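Local coordinates for chintase (Rhizomucor miehei, PDB 5YUQ), which is a fungal chitinase of glycoside hydrolase family 18, hydrolysing the beta-1,4 bonds of chitin on a TIM-barrel scaffold with a tunnel-shaped active site, at residues 22-27 against 59-64; 45-50 against 94-99. All blocks are in the same frame, centred on the assembly; numbering follows the deposited sequence.

Interaction 1. Residues 22-27 against 59-64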
loop_
_atom_site.group_PDB
_atom_site.type_symbol
_atom_site.label_atom_id
_atom_site.label_comp_id
_atom_site.label_asym_id
_atom_site.label_seq_id
_atom_site.Cartn_x
_atom_site.Cartn_y
_atom_site.Cartn_z
ATOM N N LEU A 22 -4.060 -11.081 -13.698
ATOM C CA LEU A 22 -4.184 -9.684 -13.274
ATOM C C LEU A 22 -4.652 -8.815 -14.419
ATOM O O LEU A 22 -4.575 -9.219 -15.581
ATOM C CB LEU A 22 -2.851 -9.171 -12.713
ATOM C CG LEU A 22 -1.604 -9.280 -13.603
ATOM C CD1 LEU A 22 -1.462 -8.086 -14.534
ATOM C CD2 LEU A 22 -0.367 -9.428 -12.749
ATOM N N ASP A 23 -5.119 -7.616 -14.092
ATOM C CA ASP A 23 -5.659 -6.709 -15.099
ATOM C C ASP A 23 -4.799 -5.478 -15.314
ATOM O O ASP A 23 -4.853 -4.849 -16.368
ATOM C CB ASP A 23 -7.053 -6.252 -14.675
ATOM C CG ASP A 23 -7.986 -7.408 -14.441
ATOM O OD1 ASP A 23 -8.298 -8.108 -15.425
ATOM O OD2 ASP A 23 -8.419 -7.610 -13.287
ATOM N N HIS A 24 -4.017 -5.122 -14.306
ATOM C CA HIS A 24 -3.378 -3.823 -14.270
ATOM C C HIS A 24 -2.063 -3.956 -13.522
ATOM O O HIS A 24 -2.031 -4.502 -12.425
ATOM C CB HIS A 24 -4.331 -2.858 -13.540
ATOM C CG HIS A 24 -3.852 -1.445 -13.450
ATOM N ND1 HIS A 24 -4.231 -0.612 -12.419
ATOM C CD2 HIS A 24 -3.083 -0.695 -14.276
ATOM C CE1 HIS A 24 -3.698 0.584 -12.601
ATOM N NE2 HIS A 24 -3.001 0.563 -13.722
ATOM N N ILE A 25 -0.972 -3.492 -14.126
ATOM C CA ILE A 25 0.313 -3.464 -13.432
ATOM C C ILE A 25 0.560 -2.036 -12.984
ATOM O O ILE A 25 0.333 -1.102 -13.758
ATOM C CB ILE A 25 1.476 -3.902 -14.342
ATOM C CG1 ILE A 25 1.363 -5.390 -14.686
ATOM C CG2 ILE A 25 2.824 -3.647 -13.666
ATOM C CD1 ILE A 25 1.575 -6.326 -13.514
ATOM N N VAL A 26 0.975 -1.858 -11.736
ATOM C CA VAL A 26 1.316 -0.533 -11.224
ATOM C C VAL A 26 2.792 -0.544 -10.881
ATOM O O VAL A 26 3.228 -1.278 -10.003
ATOM C CB VAL A 26 0.474 -0.162 -9.995
ATOM C CG1 VAL A 26 0.608 1.323 -9.700
ATOM C CG2 VAL A 26 -0.988 -0.493 -10.252
ATOM N N TYR A 27 3.564 0.253 -11.607
ATOM C CA TYR A 27 5.018 0.186 -11.537
ATOM C C TYR A 27 5.542 1.221 -10.542
ATOM O O TYR A 27 5.385 2.420 -10.742
ATOM C CB TYR A 27 5.612 0.422 -12.929
ATOM C CG TYR A 27 7.085 0.114 -13.030
ATOM C CD1 TYR A 27 8.036 0.987 -12.517
ATOM C CD2 TYR A 27 7.521 -1.038 -13.660
ATOM C CE1 TYR A 27 9.387 0.702 -12.604
ATOM C CE2 TYR A 27 8.867 -1.330 -13.760
ATOM C CZ TYR A 27 9.791 -0.453 -13.238
ATOM O OH TYR A 27 11.130 -0.758 -13.331
ATOM N N SER A 59 -3.091 -3.241 -19.042
ATOM C CA SER A 59 -2.877 -1.841 -18.707
ATOM C C SER A 59 -1.738 -1.683 -17.707
ATOM O O SER A 59 -1.574 -2.506 -16.803
ATOM C CB SER A 59 -4.147 -1.247 -18.095
ATOM O OG SER A 59 -5.173 -1.126 -19.056
ATOM N N ILE A 60 -0.951 -0.624 -17.866
ATOM C CA ILE A 60 0.128 -0.351 -16.921
ATOM C C ILE A 60 0.157 1.120 -16.530
ATOM O O ILE A 60 0.086 2.006 -17.380
ATOM C CB ILE A 60 1.513 -0.828 -17.457
ATOM C CG1 ILE A 60 2.641 -0.429 -16.497
ATOM C CG2 ILE A 60 1.779 -0.279 -18.853
ATOM C CD1 ILE A 60 3.925 -1.245 -16.704
ATOM N N SER A 61 0.234 1.370 -15.228
ATOM C CA SER A 61 0.377 2.714 -14.702
ATOM C C SER A 61 1.718 2.851 -14.016
ATOM O O SER A 61 2.252 1.882 -13.494
ATOM C CB SER A 61 -0.704 3.008 -13.662
ATOM O OG SER A 61 -1.991 3.013 -14.251
ATOM N N LEU A 62 2.251 4.065 -14.006
ATOM C CA LEU A 62 3.418 4.379 -13.198
ATOM C C LEU A 62 2.952 4.962 -11.876
ATOM O O LEU A 62 2.095 5.855 -11.855
ATOM C CB LEU A 62 4.299 5.393 -13.921
ATOM C CG LEU A 62 5.549 5.879 -13.191
ATOM C CD1 LEU A 62 6.506 4.727 -12.945
ATOM C CD2 LEU A 62 6.207 6.984 -14.002
ATOM N N SER A 63 3.496 4.436 -10.782
ATOM C CA SER A 63 3.230 4.982 -9.460
ATOM C C SER A 63 4.270 6.034 -9.131
ATOM O O SER A 63 5.476 5.786 -9.229
ATOM C CB SER A 63 3.227 3.886 -8.397
ATOM O OG SER A 63 2.763 4.405 -7.154
ATOM N N VAL A 64 3.785 7.204 -8.727
ATOM C CA VAL A 64 4.631 8.354 -8.457
ATOM C C VAL A 64 4.571 8.674 -6.971
ATOM O O VAL A 64 3.491 8.926 -6.428
ATOM C CB VAL A 64 4.140 9.582 -9.268
ATOM C CG1 VAL A 64 4.950 10.828 -8.924
ATOM C CG2 VAL A 64 4.206 9.286 -10.759
#
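His24 and Ser61 join two neighbouring parallel strands through their side chains: NE2 of His24 lies 2.7 Å from OG of Ser61, a bond in which either could be the donor, with the hydroxyl at the ring's edge and in its plane. CG of His24 is anti to the backbone N (chi1 -178°), and the turn of the ring about chi2 brings NE2 to the hydroxyl, while CG2 of Val26 covers one ring face, offset toward the rim. Alongside this side-chain bond the backbones pair in the alternating parallel pattern. Ile25 N donates to Ser59 O, and Ile25 O takes Ser61 N at 2.9 Å; Tyr27 N then donates to Ser61 O, and Ser63 N closes the series on Tyr27 O at 2.8 Å. Opposite His24, Val26 and Ser61, the sheet carries Ile25, Ile60, Tyr27 and Leu62, where Ile25 CG2 meets Ile60 CD1 at 4.0 Å and Leu62 CD1 lies 4.1 Å from Tyr27 CD1.

Farther out, Ser5 OG bonds ND1 of His24, so both ring nitrogens are engaged and the ring's rotation is fixed. The Tyr27 hydroxyl bonds Asp10, and Ser63 OG bonds Asn103. In this family 18 barrel, strands 24-32 and 59-65 are adjacent staves; a hydroxyl at each nitrogen satisfies the buried imidazole, an arrangement that would suit a neutral ring.

Interaction 2. Residues 45-50 against 94-99; sequences QLKSVV and VKEYDL
Leu46 and Tyr97 make the central apolar contact between helix 43-55 and the end of helix 80-97. CD2 of the leucine sits over one face of the phenol ring, 3.7 Å from its centroid and offset toward the rim, in a CH-pi contact; the two side chains cross at about a right angle. CG of Tyr97, anti to its own carbonyl carbon (chi1 -69°), carries the ring across to helix 43-55. Lys47 adds its aliphatic part, with CG 3.6 Å from Tyr97 CE1. One turn on from Leu46, Val50 CG1 lies against the backbone O of Tyr97 at 3.3 Å, and Val50 CG2, the other methyl, packs on Leu99 CD2 at 3.9 Å.

The polar contribution lies at the outer margin, where Lys47 NZ and Glu96 OE2 form a salt bridge of 2.6 Å. The ammonium meets the carboxylate oxygen on its anti side, 16° out of the plane; its cation-pi attraction to Tyr97 is long and at most weak. The phenol's hydroxyl bonds Asp43, near the start of the opposing helix.

Backbone geometry completes the account. Asp98 leaves helical geometry with positive phi in a Schellman motif, in which Leu99 N bonds Val94 O at 3.0 Å and the bond from Asp98 N to Lys95 O is weak. Beyond the turn Leu99 packs on Leu62 of strand 59-65, and Val50 on Ile60 of the same strand; the contact thus joins helix 43-55 and the end of helix 80-97 over the outer side of that strand.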
loop_
_atom_site.group_PDB
_atom_site.type_symbol
_atom_site.label_atom_id
_atom_site.label_comp_id
_atom_site.label_asym_id
_atom_site.label_seq_id
_atom_site.Cartn_x
_atom_site.Cartn_y
_atom_site.Cartn_z
ATOM N N GLN A 45 13.912 -0.947 -17.635
ATOM C CA GLN A 45 12.952 -1.849 -17.008
ATOM C C GLN A 45 11.523 -1.406 -17.285
ATOM O O GLN A 45 10.680 -2.225 -17.640
ATOM C CB GLN A 45 13.191 -1.938 -15.498
ATOM C CG GLN A 45 14.449 -2.698 -15.145
ATOM C CD GLN A 45 14.699 -2.762 -13.655
ATOM O OE1 GLN A 45 15.758 -3.199 -13.218
ATOM N NE2 GLN A 45 13.725 -2.334 -12.866
ATOM N N LEU A 46 11.243 -0.117 -17.111
ATOM C CA LEU A 46 9.892 0.369 -17.362
ATOM C C LEU A 46 9.501 0.139 -18.814
ATOM O O LEU A 46 8.406 -0.331 -19.090
ATOM C CB LEU A 46 9.748 1.844 -16.985
ATOM C CG LEU A 46 8.332 2.429 -17.128
ATOM C CD1 LEU A 46 7.327 1.560 -16.385
ATOM C CD2 LEU A 46 8.283 3.858 -16.606
ATOM N N LYS A 47 10.399 0.443 -19.745
ATOM C CA LYS A 47 10.089 0.219 -21.155
ATOM C C LYS A 47 9.866 -1.257 -21.463
ATOM O O LYS A 47 8.956 -1.604 -22.208
ATOM C CB LYS A 47 11.171 0.815 -22.064
ATOM C CG LYS A 47 11.263 2.323 -21.922
ATOM C CD LYS A 47 11.660 3.035 -23.191
ATOM C CE LYS A 47 11.434 4.538 -23.033
ATOM N NZ LYS A 47 12.135 5.327 -24.081
ATOM N N SER A 48 10.689 -2.123 -20.881
ATOM C CA SER A 48 10.511 -3.555 -21.063
ATOM C C SER A 48 9.152 -4.021 -20.553
ATOM O O SER A 48 8.437 -4.739 -21.245
ATOM C CB SER A 48 11.629 -4.337 -20.374
ATOM O OG SER A 48 11.227 -5.679 -20.178
ATOM N N VAL A 49 8.786 -3.592 -19.347
ATOM C CA VAL A 49 7.540 -4.055 -18.744
ATOM C C VAL A 49 6.315 -3.484 -19.446
ATOM O O VAL A 49 5.317 -4.182 -19.607
ATOM C CB VAL A 49 7.494 -3.762 -17.217
ATOM C CG1 VAL A 49 6.163 -4.221 -16.622
ATOM C CG2 VAL A 49 8.644 -4.477 -16.530
ATOM N N VAL A 50 6.389 -2.227 -19.885
ATOM C CA VAL A 50 5.291 -1.644 -20.656
ATOM C C VAL A 50 5.062 -2.426 -21.946
ATOM O O VAL A 50 3.931 -2.753 -22.302
ATOM C CB VAL A 50 5.528 -0.153 -20.989
ATOM C CG1 VAL A 50 4.480 0.340 -21.973
ATOM C CG2 VAL A 50 5.473 0.686 -19.719
ATOM N N VAL A 94 4.286 10.069 -19.266
ATOM C CA VAL A 94 3.218 9.254 -19.822
ATOM C C VAL A 94 3.451 9.024 -21.307
ATOM O O VAL A 94 3.377 7.889 -21.782
ATOM C CB VAL A 94 1.830 9.880 -19.592
ATOM C CG1 VAL A 94 0.783 9.110 -20.388
ATOM C CG2 VAL A 94 1.504 9.833 -18.110
ATOM N N LYS A 95 3.778 10.092 -22.031
ATOM C CA LYS A 95 4.068 9.971 -23.461
ATOM C C LYS A 95 5.344 9.184 -23.726
ATOM O O LYS A 95 5.382 8.333 -24.615
ATOM C CB LYS A 95 4.185 11.359 -24.111
ATOM C CG LYS A 95 2.921 12.194 -24.092
ATOM C CD LYS A 95 3.253 13.632 -24.488
ATOM C CE LYS A 95 2.017 14.515 -24.545
ATOM N NZ LYS A 95 2.373 15.934 -24.840
ATOM N N GLU A 96 6.390 9.461 -22.955
ATOM C CA GLU A 96 7.680 8.800 -23.179
ATOM C C GLU A 96 7.588 7.290 -23.000
ATOM O O GLU A 96 8.204 6.521 -23.751
ATOM C CB GLU A 96 8.759 9.372 -22.248
ATOM C CG GLU A 96 10.107 8.648 -22.328
ATOM C CD GLU A 96 10.770 8.763 -23.694
ATOM O OE1 GLU A 96 10.536 9.772 -24.394
ATOM O OE2 GLU A 96 11.531 7.845 -24.072
ATOM N N TYR A 97 6.806 6.859 -22.020
ATOM C CA TYR A 97 6.752 5.437 -21.683
ATOM C C TYR A 97 5.463 4.766 -22.132
ATOM O O TYR A 97 5.247 3.591 -21.845
ATOM C CB TYR A 97 6.989 5.226 -20.185
ATOM C CG TYR A 97 8.402 5.540 -19.776
ATOM C CD1 TYR A 97 9.394 4.567 -19.851
ATOM C CD2 TYR A 97 8.755 6.808 -19.337
ATOM C CE1 TYR A 97 10.695 4.849 -19.491
ATOM C CE2 TYR A 97 10.050 7.098 -18.972
ATOM C CZ TYR A 97 11.017 6.111 -19.060
ATOM O OH TYR A 97 12.311 6.404 -18.702
ATOM N N ASP A 98 4.624 5.517 -22.843
ATOM C CA ASP A 98 3.368 5.005 -23.381
ATOM C C ASP A 98 2.527 4.407 -22.264
ATOM O O ASP A 98 1.954 3.333 -22.404
ATOM C CB ASP A 98 3.638 3.963 -24.476
ATOM C CG ASP A 98 2.417 3.659 -25.309
ATOM O OD1 ASP A 98 1.540 4.533 -25.438
ATOM O OD2 ASP A 98 2.334 2.538 -25.850
ATOM N N LEU A 99 2.437 5.126 -21.149
ATOM C CA LEU A 99 1.743 4.600 -19.987
ATOM C C LEU A 99 0.238 4.735 -20.149
ATOM O O LEU A 99 -0.247 5.663 -20.796
ATOM C CB LEU A 99 2.195 5.339 -18.726
ATOM C CG LEU A 99 3.681 5.243 -18.391
ATOM C CD1 LEU A 99 4.029 6.245 -17.288
ATOM C CD2 LEU A 99 4.024 3.835 -17.963
#

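From the N terminus, strand 24-32 leads into helix 43-55 and then strand 59-65, a beta-alpha-beta unit of the TIM barrel whose loop interaction 1 closes by pairing the two strands. Interaction 2 begins within that loop, at 45-50, and closes only after helix 80-97, at 94-99, just ahead of strand 101-105; the two closures therefore cross instead of nesting. Their centres are about 10 Å apart and they touch directly: Tyr27 packs on Leu46, and Ile60 on Val49. A probable hydrogen bond also joins Tyr27 OH to Gln45 NE2. Together they tie neighbouring parts of the barrel, strand to strand inside and helix to helix outside.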